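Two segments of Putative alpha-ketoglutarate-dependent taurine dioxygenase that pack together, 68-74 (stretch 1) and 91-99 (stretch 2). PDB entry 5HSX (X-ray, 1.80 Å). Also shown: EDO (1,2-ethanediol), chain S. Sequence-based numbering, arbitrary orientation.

Stretch 1 (68-74) THEQHVA
Stretch 2 (91-99) HVEGHPEVY

A short helix start rests on an irregular segment folded by two consecutive turns; the closest contacts join side chains, and no hydrogen bond crosses between the stretches. In stretch 1, Thr68 (phi/psi -80/166, chi1 p) caps a helix running from His69 through Ala74 and beyond, with phi/psi near -62/-42. Gln71 N donates to Thr68 OG1 at 3.0 Å, and Thr68 N returns a bond to Gln71 OE1 at 2.9 Å; His72 N to Thr68 O, 2.9 Å, begins the helical ladder.

Stretch 2 makes a type II turn from Val92 to His95 (Glu93 -57/131, Gly94 81/-2, a positive phi that favours glycine), closed by His95 N to Val92 O at 3.0 Å. A type I turn follows from His95 (-141/82) through Pro96 (-64/-16) and Glu97 (-85/-13; m, p) to Val98 (-111/129), closed by Val98 N to His95 O at 3.1 Å; Tyr99 is extended (-109/130). End to end, His69-Ala74 and Val92-Val98 run broadly the same way. His69 CA lies 7.2 Å from Val98 CA and Val73 CA 7.1 Å from Glu97 CA, so residues one helical turn apart face the second turn.

The aromatic contact centres on His69 (m, chi2 -31°) and His95 (m, chi2 -75°). His69 CB lies 3.8 Å from the His95 ring centroid, almost on its normal, a CH-pi contact. The His69 ring turns its edge to that face in an offset pair, centroids 5.2 Å apart, planes at 62°. Near the His95 ring plane, carboxylate oxygen Glu70 OE2 (m, p, chi3 -13°) meets the polarised C-H edge at His95 CE1, 3.4 Å away.

Apolar packing pairs Val73 CG2 with Val98 CG2 at 3.6 Å, both valines t; Val73 CG2 also reaches Glu97 CB at 4.0 Å. In van der Waals contact, Val92 CG1 (t) lies 3.7 Å from His69 NE2, and Val98 CG1 3.8 Å from His69 ND1, which is hydrogen-bonded elsewhere in the structure.

A 1,2-ethanediol, probably from crystallisation, places C2 over one His69 ring face and donates from O1 to Glu70 OE1 at 3.2 Å.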

# COMPACT_ATOMS: atom_id res chain seq x y z
N THR B 68 -11.90 25.00 11.68
CA THR B 68 -12.52 25.89 10.71
C THR B 68 -11.54 26.18 9.57
O THR B 68 -10.34 25.93 9.67
CB THR B 68 -12.94 27.20 11.37
OG1 THR B 68 -11.77 27.89 11.84
CG2 THR B 68 -13.91 26.96 12.53
N HIS B 69 -12.07 26.73 8.48
CA HIS B 69 -11.20 27.17 7.39
C HIS B 69 -10.17 28.18 7.89
O HIS B 69 -9.00 28.14 7.50
CB HIS B 69 -12.02 27.79 6.25
CG HIS B 69 -12.85 26.80 5.48
ND1 HIS B 69 -12.47 25.49 5.30
CD2 HIS B 69 -14.03 26.95 4.84
CE1 HIS B 69 -13.39 24.87 4.58
NE2 HIS B 69 -14.35 25.73 4.29
N GLU B 70 -10.60 29.10 8.77
CA GLU B 70 -9.68 30.09 9.31
C GLU B 70 -8.58 29.43 10.13
O GLU B 70 -7.41 29.82 10.03
CB GLU B 70 -10.43 31.12 10.16
CG GLU B 70 -11.27 32.10 9.36
CD GLU B 70 -12.65 31.57 9.03
OE1 GLU B 70 -12.90 30.35 9.19
OE2 GLU B 70 -13.51 32.38 8.61
N GLN B 71 -8.93 28.44 10.96
CA GLN B 71 -7.92 27.77 11.77
C GLN B 71 -6.97 26.97 10.89
O GLN B 71 -5.76 26.91 11.16
CB GLN B 71 -8.58 26.89 12.82
CG GLN B 71 -9.23 27.68 13.95
CD GLN B 71 -10.28 26.88 14.71
OE1 GLN B 71 -10.74 25.84 14.25
NE2 GLN B 71 -10.65 27.37 15.89
N HIS B 72 -7.49 26.34 9.84
CA HIS B 72 -6.66 25.60 8.90
C HIS B 72 -5.65 26.52 8.22
O HIS B 72 -4.46 26.21 8.12
CB HIS B 72 -7.58 24.90 7.88
CG HIS B 72 -6.89 24.00 6.91
ND1 HIS B 72 -7.59 23.21 6.02
CD2 HIS B 72 -5.58 23.75 6.67
CE1 HIS B 72 -6.75 22.52 5.28
NE2 HIS B 72 -5.52 22.83 5.65
N VAL B 73 -6.11 27.69 7.77
CA VAL B 73 -5.20 28.65 7.14
C VAL B 73 -4.19 29.16 8.16
O VAL B 73 -2.99 29.27 7.87
CB VAL B 73 -6.00 29.81 6.50
CG1 VAL B 73 -5.06 30.96 6.11
CG2 VAL B 73 -6.77 29.30 5.29
N ALA B 74 -4.65 29.47 9.38
CA ALA B 74 -3.75 30.00 10.40
C ALA B 74 -2.66 29.00 10.75
O ALA B 74 -1.49 29.37 10.93
CB ALA B 74 -4.53 30.41 11.64
N HIS B 91 -12.89 25.83 -5.57
CA HIS B 91 -13.06 27.14 -4.96
C HIS B 91 -13.95 27.05 -3.72
O HIS B 91 -15.00 26.41 -3.74
CB HIS B 91 -13.65 28.13 -5.97
CG HIS B 91 -13.84 29.51 -5.42
ND1 HIS B 91 -12.78 30.31 -5.04
CD2 HIS B 91 -14.96 30.23 -5.18
CE1 HIS B 91 -13.25 31.46 -4.59
NE2 HIS B 91 -14.57 31.44 -4.67
N VAL B 92 -13.51 27.69 -2.64
CA VAL B 92 -14.29 27.82 -1.42
C VAL B 92 -14.56 29.30 -1.23
O VAL B 92 -13.62 30.09 -1.11
CB VAL B 92 -13.55 27.24 -0.20
CG1 VAL B 92 -14.36 27.49 1.07
CG2 VAL B 92 -13.25 25.75 -0.39
N GLU B 93 -15.84 29.67 -1.21
CA GLU B 93 -16.21 31.08 -1.13
C GLU B 93 -15.61 31.74 0.10
O GLU B 93 -15.72 31.22 1.22
CB GLU B 93 -17.74 31.23 -1.11
CG GLU B 93 -18.42 31.00 -2.45
CD GLU B 93 -18.35 32.21 -3.36
OE1 GLU B 93 -18.59 33.34 -2.89
OE2 GLU B 93 -18.06 32.03 -4.57
N GLY B 94 -14.98 32.90 -0.10
CA GLY B 94 -14.38 33.66 0.98
C GLY B 94 -13.00 33.19 1.42
O GLY B 94 -12.42 33.83 2.31
N HIS B 95 -12.46 32.12 0.84
CA HIS B 95 -11.19 31.54 1.29
C HIS B 95 -10.38 31.11 0.07
O HIS B 95 -10.37 29.93 -0.31
CB HIS B 95 -11.43 30.36 2.24
CG HIS B 95 -12.25 30.73 3.44
ND1 HIS B 95 -11.74 31.45 4.49
CD2 HIS B 95 -13.55 30.48 3.74
CE1 HIS B 95 -12.68 31.64 5.40
NE2 HIS B 95 -13.79 31.06 4.97
N PRO B 96 -9.67 32.04 -0.55
CA PRO B 96 -8.88 31.68 -1.74
C PRO B 96 -7.76 30.70 -1.45
O PRO B 96 -7.24 30.09 -2.39
CB PRO B 96 -8.32 33.04 -2.22
CG PRO B 96 -8.29 33.87 -0.98
CD PRO B 96 -9.48 33.46 -0.17
N GLU B 97 -7.40 30.51 -0.19
CA GLU B 97 -6.32 29.60 0.17
C GLU B 97 -6.77 28.16 0.31
O GLU B 97 -5.92 27.27 0.39
CB GLU B 97 -5.67 30.01 1.50
CG GLU B 97 -5.37 31.49 1.64
CD GLU B 97 -6.54 32.28 2.20
OE1 GLU B 97 -6.31 33.43 2.60
OE2 GLU B 97 -7.68 31.75 2.22
N VAL B 98 -8.07 27.91 0.36
CA VAL B 98 -8.59 26.60 0.73
C VAL B 98 -9.22 25.95 -0.50
O VAL B 98 -10.07 26.56 -1.17
CB VAL B 98 -9.60 26.71 1.88
CG1 VAL B 98 -10.11 25.33 2.27
CG2 VAL B 98 -8.95 27.41 3.06
N TYR B 99 -8.82 24.71 -0.78
CA TYR B 99 -9.32 23.95 -1.91
C TYR B 99 -10.21 22.83 -1.41
O TYR B 99 -9.82 22.07 -0.52
CB TYR B 99 -8.17 23.37 -2.74
CG TYR B 99 -7.17 24.42 -3.15
CD1 TYR B 99 -6.05 24.68 -2.36
CD2 TYR B 99 -7.34 25.16 -4.31
CE1 TYR B 99 -5.13 25.65 -2.73
CE2 TYR B 99 -6.43 26.13 -4.68
CZ TYR B 99 -5.32 26.37 -3.89
OH TYR B 99 -4.41 27.33 -4.25
C1 EDO S . -15.33 26.97 8.75
O1 EDO S . -15.23 28.33 8.31
C2 EDO S . -15.65 26.07 7.56
O2 EDO S . -15.29 24.72 7.86